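Local coordinates for p-nitrophenyl phosphatase (Pho2) (Archaeoglobus fulgidus, PDB 3QGM), which probably hydrolyses phosphate esters as a metal-dependent phosphatase of the haloacid dehalogenase superfamily, at residues A[10-15]-A[194-199]; A[43-48]-A[64-69]; A[185-188]-A[192-195]. One frame throughout, in Å; residues are numbered along the deposited sequence.

Interaction 1. Residues A[10-15]-A[194-199]; sequences GYIIDI and REALDI. With CA (calcium ion), chain E.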
loop_
_atom_site.group_PDB
_atom_site.type_symbol
_atom_site.label_atom_id
_atom_site.label_comp_id
_atom_site.label_asym_id
_atom_site.label_seq_id
_atom_site.Cartn_x
_atom_site.Cartn_y
_atom_site.Cartn_z
ATOM N N GLY A 10 14.693 20.914 -29.530
ATOM C CA GLY A 10 13.609 20.924 -28.542
ATOM C C GLY A 10 13.975 20.545 -27.123
ATOM O O GLY A 10 15.010 19.932 -26.859
ATOM N N TYR A 11 13.081 20.906 -26.214
ATOM C CA TYR A 11 13.278 20.723 -24.774
ATOM C C TYR A 11 11.992 20.176 -24.153
ATOM O O TYR A 11 10.924 20.714 -24.347
ATOM C CB TYR A 11 13.667 22.054 -24.131
ATOM C CG TYR A 11 15.009 22.505 -24.629
ATOM C CD1 TYR A 11 16.176 22.143 -23.960
ATOM C CD2 TYR A 11 15.130 23.213 -25.808
ATOM C CE1 TYR A 11 17.408 22.503 -24.432
ATOM C CE2 TYR A 11 16.388 23.563 -26.303
ATOM C CZ TYR A 11 17.519 23.202 -25.612
ATOM O OH TYR A 11 18.786 23.540 -26.086
ATOM N N ILE A 12 12.126 19.080 -23.437
ATOM C CA ILE A 12 11.058 18.509 -22.628
ATOM C C ILE A 12 11.357 19.010 -21.232
ATOM O O ILE A 12 12.385 18.634 -20.644
ATOM C CB ILE A 12 11.066 16.986 -22.664
ATOM C CG1 ILE A 12 10.677 16.555 -24.083
ATOM C CG2 ILE A 12 10.078 16.426 -21.593
ATOM C CD1 ILE A 12 10.648 15.044 -24.333
ATOM N N ILE A 13 10.482 19.902 -20.740
ATOM C CA ILE A 13 10.735 20.634 -19.483
ATOM C C ILE A 13 9.762 20.230 -18.375
ATOM O O ILE A 13 8.549 20.338 -18.483
ATOM C CB ILE A 13 10.811 22.151 -19.686
ATOM C CG1 ILE A 13 11.862 22.493 -20.762
ATOM C CG2 ILE A 13 11.211 22.821 -18.391
ATOM C CD1 ILE A 13 11.990 24.009 -21.055
ATOM N N ASP A 14 10.322 19.672 -17.315
ATOM C CA ASP A 14 9.568 19.473 -16.046
ATOM C C ASP A 14 9.111 20.857 -15.539
ATOM O O ASP A 14 9.856 21.845 -15.653
ATOM C CB ASP A 14 10.516 18.743 -15.097
ATOM C CG ASP A 14 10.086 18.714 -13.631
ATOM O OD1 ASP A 14 8.899 18.541 -13.226
ATOM O OD2 ASP A 14 11.051 18.826 -12.856
ATOM N N ILE A 15 7.880 20.938 -15.031
ATOM C CA ILE A 15 7.333 22.195 -14.514
ATOM C C ILE A 15 7.753 22.396 -13.045
ATOM O O ILE A 15 8.468 23.348 -12.738
ATOM C CB ILE A 15 5.811 22.219 -14.614
ATOM C CG1 ILE A 15 5.363 22.137 -16.086
ATOM C CG2 ILE A 15 5.206 23.491 -13.956
ATOM C CD1 ILE A 15 3.862 21.875 -16.256
ATOM N N ARG A 194 7.504 9.353 -25.093
ATOM C CA ARG A 194 7.313 9.145 -26.507
ATOM C C ARG A 194 6.143 9.995 -26.994
ATOM O O ARG A 194 6.162 10.473 -28.133
ATOM C CB ARG A 194 7.160 7.649 -26.845
ATOM C CG ARG A 194 8.458 6.895 -26.480
ATOM C CD ARG A 194 8.638 5.475 -27.076
ATOM N NE ARG A 194 9.860 4.848 -26.531
ATOM C CZ ARG A 194 11.113 5.196 -26.854
ATOM N NH1 ARG A 194 12.136 4.580 -26.261
ATOM N NH2 ARG A 194 11.367 6.155 -27.766
ATOM N N GLU A 195 5.158 10.252 -26.131
ATOM C CA GLU A 195 4.085 11.151 -26.543
ATOM C C GLU A 195 4.646 12.556 -26.749
ATOM O O GLU A 195 4.243 13.246 -27.693
ATOM C CB GLU A 195 2.902 11.171 -25.576
ATOM C CG GLU A 195 1.785 12.167 -25.948
ATOM C CD GLU A 195 1.005 11.789 -27.218
ATOM O OE1 GLU A 195 1.265 10.711 -27.798
ATOM O OE2 GLU A 195 0.126 12.568 -27.634
ATOM N N ALA A 196 5.557 12.971 -25.873
ATOM C CA ALA A 196 6.108 14.321 -25.933
ATOM C C ALA A 196 6.966 14.527 -27.195
ATOM O O ALA A 196 6.886 15.580 -27.843
ATOM C CB ALA A 196 6.923 14.653 -24.679
ATOM N N LEU A 197 7.778 13.525 -27.516
ATOM C CA LEU A 197 8.533 13.473 -28.790
ATOM C C LEU A 197 7.643 13.600 -30.056
ATOM O O LEU A 197 7.900 14.436 -30.930
ATOM C CB LEU A 197 9.321 12.177 -28.852
ATOM C CG LEU A 197 10.516 12.077 -27.921
ATOM C CD1 LEU A 197 11.308 10.794 -28.198
ATOM C CD2 LEU A 197 11.439 13.266 -28.112
ATOM N N ASP A 198 6.594 12.783 -30.104
ATOM C CA ASP A 198 5.590 12.810 -31.152
ATOM C C ASP A 198 4.973 14.209 -31.280
ATOM O O ASP A 198 4.846 14.757 -32.378
ATOM C CB ASP A 198 4.489 11.774 -30.827
ATOM C CG ASP A 198 3.656 11.383 -32.059
ATOM O OD1 ASP A 198 2.911 12.232 -32.565
ATOM O OD2 ASP A 198 3.751 10.206 -32.506
ATOM N N ILE A 199 4.588 14.796 -30.149
ATOM C CA ILE A 199 4.058 16.159 -30.145
ATOM C C ILE A 199 5.118 17.113 -30.695
ATOM O O ILE A 199 4.821 17.906 -31.569
ATOM C CB ILE A 199 3.565 16.588 -28.725
ATOM C CG1 ILE A 199 2.260 15.827 -28.383
ATOM C CG2 ILE A 199 3.349 18.128 -28.643
ATOM C CD1 ILE A 199 1.832 15.938 -26.930
HETATM CA CA CA E . 9.954 18.225 -10.831
HETATM O O HOH W 1 9.947 18.390 -8.395
HETATM O O HOH W 2 7.750 17.555 -10.385
HETATM O O HOH W 3 10.272 16.177 -11.340
#

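Interaction 2. Residues A[43-48]-A[64-69]; sequences IIFVSN and FGLEVG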
loop_
_atom_site.group_PDB
_atom_site.type_symbol
_atom_site.label_atom_id
_atom_site.label_comp_id
_atom_site.label_asym_id
_atom_site.label_seq_id
_atom_site.Cartn_x
_atom_site.Cartn_y
_atom_site.Cartn_z
ATOM N N ILE A 43 9.337 23.708 -27.188
ATOM C CA ILE A 43 9.285 23.294 -25.803
ATOM C C ILE A 43 8.018 22.521 -25.585
ATOM O O ILE A 43 6.989 22.825 -26.169
ATOM C CB ILE A 43 9.312 24.531 -24.847
ATOM C CG1 ILE A 43 10.619 25.301 -25.004
ATOM C CG2 ILE A 43 9.159 24.105 -23.386
ATOM C CD1 ILE A 43 10.785 26.384 -23.982
ATOM N N ILE A 44 8.095 21.488 -24.770
ATOM C CA ILE A 44 6.909 20.871 -24.249
ATOM C C ILE A 44 7.117 20.689 -22.754
ATOM O O ILE A 44 8.157 20.175 -22.298
ATOM C CB ILE A 44 6.541 19.575 -24.958
ATOM C CG1 ILE A 44 5.218 19.016 -24.399
ATOM C CG2 ILE A 44 7.619 18.532 -24.819
ATOM C CD1 ILE A 44 4.485 18.051 -25.374
ATOM N N PHE A 45 6.139 21.156 -21.996
ATOM C CA PHE A 45 6.169 21.068 -20.537
ATOM C C PHE A 45 5.536 19.728 -20.132
ATOM O O PHE A 45 4.445 19.384 -20.604
ATOM C CB PHE A 45 5.414 22.240 -19.932
ATOM C CG PHE A 45 6.008 23.578 -20.260
ATOM C CD1 PHE A 45 5.467 24.361 -21.270
ATOM C CD2 PHE A 45 7.113 24.069 -19.557
ATOM C CE1 PHE A 45 6.032 25.601 -21.606
ATOM C CE2 PHE A 45 7.675 25.308 -19.879
ATOM C CZ PHE A 45 7.130 26.074 -20.905
ATOM N N VAL A 46 6.227 18.936 -19.320
ATOM C CA VAL A 46 5.735 17.586 -19.009
ATOM C C VAL A 46 5.642 17.441 -17.505
ATOM O O VAL A 46 6.613 17.705 -16.814
ATOM C CB VAL A 46 6.608 16.474 -19.630
ATOM C CG1 VAL A 46 6.168 15.082 -19.147
ATOM C CG2 VAL A 46 6.542 16.486 -21.172
ATOM N N SER A 47 4.479 17.040 -16.992
ATOM C CA SER A 47 4.276 16.929 -15.557
ATOM C C SER A 47 3.555 15.655 -15.204
ATOM O O SER A 47 2.673 15.232 -15.920
ATOM C CB SER A 47 3.405 18.078 -15.052
ATOM O OG SER A 47 2.988 17.833 -13.736
ATOM N N ASN A 48 3.959 15.062 -14.069
ATOM C CA ASN A 48 3.343 13.858 -13.577
ATOM C C ASN A 48 2.119 14.132 -12.761
ATOM O O ASN A 48 1.562 13.202 -12.202
ATOM C CB ASN A 48 4.336 13.076 -12.719
ATOM C CG ASN A 48 5.213 12.161 -13.542
ATOM O OD1 ASN A 48 5.160 12.181 -14.764
ATOM N ND2 ASN A 48 5.984 11.295 -12.854
ATOM N N PHE A 64 2.083 32.702 -14.927
ATOM C CA PHE A 64 3.505 33.029 -14.709
ATOM C C PHE A 64 4.048 33.998 -15.753
ATOM O O PHE A 64 5.165 34.479 -15.650
ATOM C CB PHE A 64 4.364 31.749 -14.752
ATOM C CG PHE A 64 4.082 30.766 -13.639
ATOM C CD1 PHE A 64 3.432 31.150 -12.485
ATOM C CD2 PHE A 64 4.493 29.453 -13.748
ATOM C CE1 PHE A 64 3.194 30.253 -11.483
ATOM C CE2 PHE A 64 4.248 28.546 -12.733
ATOM C CZ PHE A 64 3.582 28.938 -11.617
ATOM N N GLY A 65 3.284 34.237 -16.810
ATOM C CA GLY A 65 3.692 35.197 -17.813
ATOM C C GLY A 65 4.172 34.547 -19.086
ATOM O O GLY A 65 4.697 35.224 -19.972
ATOM N N LEU A 66 4.007 33.229 -19.192
ATOM C CA LEU A 66 4.513 32.501 -20.338
ATOM C C LEU A 66 3.414 32.427 -21.396
ATOM O O LEU A 66 2.219 32.332 -21.073
ATOM C CB LEU A 66 4.980 31.085 -19.932
ATOM C CG LEU A 66 5.953 31.007 -18.740
ATOM C CD1 LEU A 66 6.493 29.609 -18.601
ATOM C CD2 LEU A 66 7.093 31.972 -18.886
ATOM N N GLU A 67 3.855 32.456 -22.645
ATOM C CA GLU A 67 3.007 32.323 -23.792
ATOM C C GLU A 67 3.085 30.850 -24.151
ATOM O O GLU A 67 4.143 30.374 -24.531
ATOM C CB GLU A 67 3.544 33.181 -24.938
ATOM C CG GLU A 67 2.482 33.763 -25.865
ATOM C CD GLU A 67 2.582 35.298 -25.936
ATOM O OE1 GLU A 67 2.209 35.959 -24.932
ATOM O OE2 GLU A 67 3.048 35.838 -26.972
ATOM N N VAL A 68 1.964 30.146 -24.000
ATOM C CA VAL A 68 1.936 28.675 -24.043
ATOM C C VAL A 68 0.615 28.276 -24.667
ATOM O O VAL A 68 -0.436 28.757 -24.265
ATOM C CB VAL A 68 2.027 28.045 -22.593
ATOM C CG1 VAL A 68 2.142 26.549 -22.636
ATOM C CG2 VAL A 68 3.197 28.624 -21.800
ATOM N N GLY A 69 0.666 27.418 -25.666
ATOM C CA GLY A 69 -0.555 26.782 -26.216
ATOM C C GLY A 69 -0.844 25.404 -25.612
ATOM O O GLY A 69 0.049 24.762 -25.062
#

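Interaction 3. Residues A[185-188]-A[192-195]; sequences VGKP and IMRE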
loop_
_atom_site.group_PDB
_atom_site.type_symbol
_atom_site.label_atom_id
_atom_site.label_comp_id
_atom_site.label_asym_id
_atom_site.label_seq_id
_atom_site.Cartn_x
_atom_site.Cartn_y
_atom_site.Cartn_z
ATOM N N VAL A 185 2.067 5.620 -16.988
ATOM C CA VAL A 185 2.144 6.689 -17.998
ATOM C C VAL A 185 3.269 7.678 -17.692
ATOM O O VAL A 185 4.103 7.964 -18.579
ATOM C CB VAL A 185 0.786 7.370 -18.148
ATOM C CG1 VAL A 185 0.812 8.510 -19.208
ATOM C CG2 VAL A 185 -0.239 6.299 -18.504
ATOM N N GLY A 186 3.332 8.154 -16.444
ATOM C CA GLY A 186 4.168 9.305 -16.081
ATOM C C GLY A 186 5.657 8.997 -16.073
ATOM O O GLY A 186 6.055 7.834 -16.144
ATOM N N LYS A 187 6.474 10.034 -15.934
ATOM C CA LYS A 187 7.910 9.871 -15.771
ATOM C C LYS A 187 8.276 8.981 -14.582
ATOM O O LYS A 187 7.726 9.168 -13.493
ATOM C CB LYS A 187 8.594 11.233 -15.606
ATOM C CG LYS A 187 8.434 12.193 -16.863
ATOM C CD LYS A 187 9.016 13.570 -16.558
ATOM C CE LYS A 187 8.183 14.362 -15.574
ATOM N NZ LYS A 187 8.833 15.663 -15.274
ATOM N N PRO A 188 9.266 8.073 -14.764
ATOM C CA PRO A 188 10.147 7.978 -15.963
ATOM C C PRO A 188 9.671 7.077 -17.108
ATOM O O PRO A 188 10.435 6.813 -18.063
ATOM C CB PRO A 188 11.459 7.453 -15.376
ATOM C CG PRO A 188 11.009 6.565 -14.246
ATOM C CD PRO A 188 9.808 7.298 -13.635
ATOM N N ILE A 192 4.781 8.571 -21.467
ATOM C CA ILE A 192 4.597 10.036 -21.583
ATOM C C ILE A 192 5.718 10.684 -22.440
ATOM O O ILE A 192 5.449 11.599 -23.267
ATOM C CB ILE A 192 4.432 10.715 -20.211
ATOM C CG1 ILE A 192 3.926 12.151 -20.371
ATOM C CG2 ILE A 192 5.727 10.647 -19.418
ATOM C CD1 ILE A 192 3.396 12.743 -19.082
HETATM N N MSE A 193 6.913 10.128 -22.347
HETATM C CA MSE A 193 8.063 10.645 -23.065
HETATM C C MSE A 193 7.968 10.507 -24.616
HETATM O O MSE A 193 8.288 11.453 -25.355
HETATM C CB MSE A 193 9.350 10.005 -22.495
HETATM C CG MSE A 193 9.544 10.374 -21.003
HETATM SE SE MSE A 193 9.528 12.303 -20.556
HETATM C CE MSE A 193 11.271 12.879 -21.245
ATOM N N ARG A 194 7.504 9.353 -25.093
ATOM C CA ARG A 194 7.313 9.145 -26.507
ATOM C C ARG A 194 6.143 9.995 -26.994
ATOM O O ARG A 194 6.162 10.473 -28.133
ATOM C CB ARG A 194 7.160 7.649 -26.845
ATOM C CG ARG A 194 8.458 6.895 -26.480
ATOM C CD ARG A 194 8.638 5.475 -27.076
ATOM N NE ARG A 194 9.860 4.848 -26.531
ATOM C CZ ARG A 194 11.113 5.196 -26.854
ATOM N NH1 ARG A 194 12.136 4.580 -26.261
ATOM N NH2 ARG A 194 11.367 6.155 -27.766
ATOM N N GLU A 195 5.158 10.252 -26.131
ATOM C CA GLU A 195 4.085 11.151 -26.543
ATOM C C GLU A 195 4.646 12.556 -26.749
ATOM O O GLU A 195 4.243 13.246 -27.693
ATOM C CB GLU A 195 2.902 11.171 -25.576
ATOM C CG GLU A 195 1.785 12.167 -25.948
ATOM C CD GLU A 195 1.005 11.789 -27.218
ATOM O OE1 GLU A 195 1.265 10.711 -27.798
ATOM O OE2 GLU A 195 0.126 12.568 -27.634
#

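Interaction 1. Residues A[10-15]-A[194-199]
D14 OD2 binds the calcium ion at 2.4 Å, and the other carboxylate oxygen, OD1, binds it at 2.6 Å. The grip is therefore bidentate, and it fixes the rotation of the carboxylate at the tip of the strand. D212 OD1, the backbone O of D16 and three waters fill the rest of the coordination shell. D14 and D16 fit the DxDx(T/V) pattern of HAD phosphatases, placed where that superfamily has it, at the C-terminal end of a central strand in a parallel Rossmann-like sheet.

Further back on the strand, I12 turns the opposite way from Y11 and I13 and meets helix 190-200, which packs on that face. Its CG1 sits beside the backbone N, chi1 -68°, and the branch then runs fully extended (chi2 179°) to put the terminal methyl on the helix. That methyl, I12 CD1, is 3.8 Å from the A196 CB. The same CD1 lies 4.3 Å from L197 CD2, a looser approach made by the end of the leucine, so one methyl spans two successive helix residues. With a methyl as its whole side chain, A196 allows close approach: the CA atoms of I12 and A196 are 7.3 Å apart. A196 also touches L74 of strand 73-75.

Interaction 2. Residues A[43-48]-A[64-69]
This is a purely apolar side-chain contact in the core, joining strand 42-47, next to the edge strand 73-75, to the loop between that edge strand and helix 54-63. F45 supplies the strand side. With CG anti to the carbonyl carbon (chi1 -62°), its ring stands off the sheet and reaches toward the loop, and V68 and L66 meet it obliquely. V68 uses both branches: CG1 and CG2 each lie 4.1 Å from F45 CE1, and both methyls come to it from the same side. L66 arrives at the neighbouring ring position, its CD1 4.3 Å from F45 CZ. I43 CG2 lies over one face of the ring, nearer its margin than its centre, at a height of 3.7 Å.

Past the helix, G65, with positive phi (106°), completes a Schellman motif and turns the chain back toward the sheet. Further on the loop is tied down by V68 O, bonded to R62 NH2, and by G69 N, bonded to E72 OE1. Around the contact, L58 and L61 of helix 54-63 pack on V68, while V30 and V33 of helix 27-38 touch L66; the F45 backbone meanwhile pairs with E72 and with L74 of strand 73-75.

Interaction 3. Residues A[185-188]-A[192-195]
I192 points its side chain into the bend of segment 185-188, with K187 and selenomethionine M193 set against each other beside it. The setting is a strand-loop-helix junction leading from strand 183-184 of the cap sheet into helix 190-200 of the HAD core, and K187 is placed consistently with the conserved lysine of HAD motif III. The K187 side chain crosses those of I192 and M193 at a slant, so its CG touches both: M193 SE is 3.9 Å from it and I192 CG2 4.0 Å. Beyond CG the lysine bends at chi3 (-71°), carrying NZ toward the metal site, where it forms salt bridges to D217 and D14; the contact with V46 O is a weak hydrogen bond. M193 is itself folded at chi2 and chi3, which brings selenium rather than the terminal methyl onto the lysine. The loop backbone is held too, N48 OD1 accepting from K187 N, and the peptide from K187 to P188 is cis.

One hydrogen bond fastens the loop to the first turn of the helix. I192 N donates to V185 O over 3.0 Å, somewhat bent at 140°, with the donor tilted 18° from the carbonyl plane. Beside this bond the I192 CG2 branch, wedged between its own backbone N and carbonyl carbon, rests 3.6 Å from K187 N and 3.2 Å from V185 O.

How the interactions relate
From the N terminus, strand 10-14 opens the large loop that interaction 1 closes 179 residues later on helix 190-200. Interaction 2 is nested inside that loop, as a short turnback from strand 42-47 to the loop after helix 54-63. Strands 10-14 and 42-47 are neighbours in one sheet, with I13 N to I44 O and I13 O to V46 N probably hydrogen-bonded. I12 and F45 point to opposite faces of that sheet. After the cap sheet, interaction 3 closes a short loop from 185-188 to 192-195, following interaction 2 in series and sharing R194 and E195 with interaction 1. It brings the cap-to-core return beside V46, N48 and D14, at the calcium site.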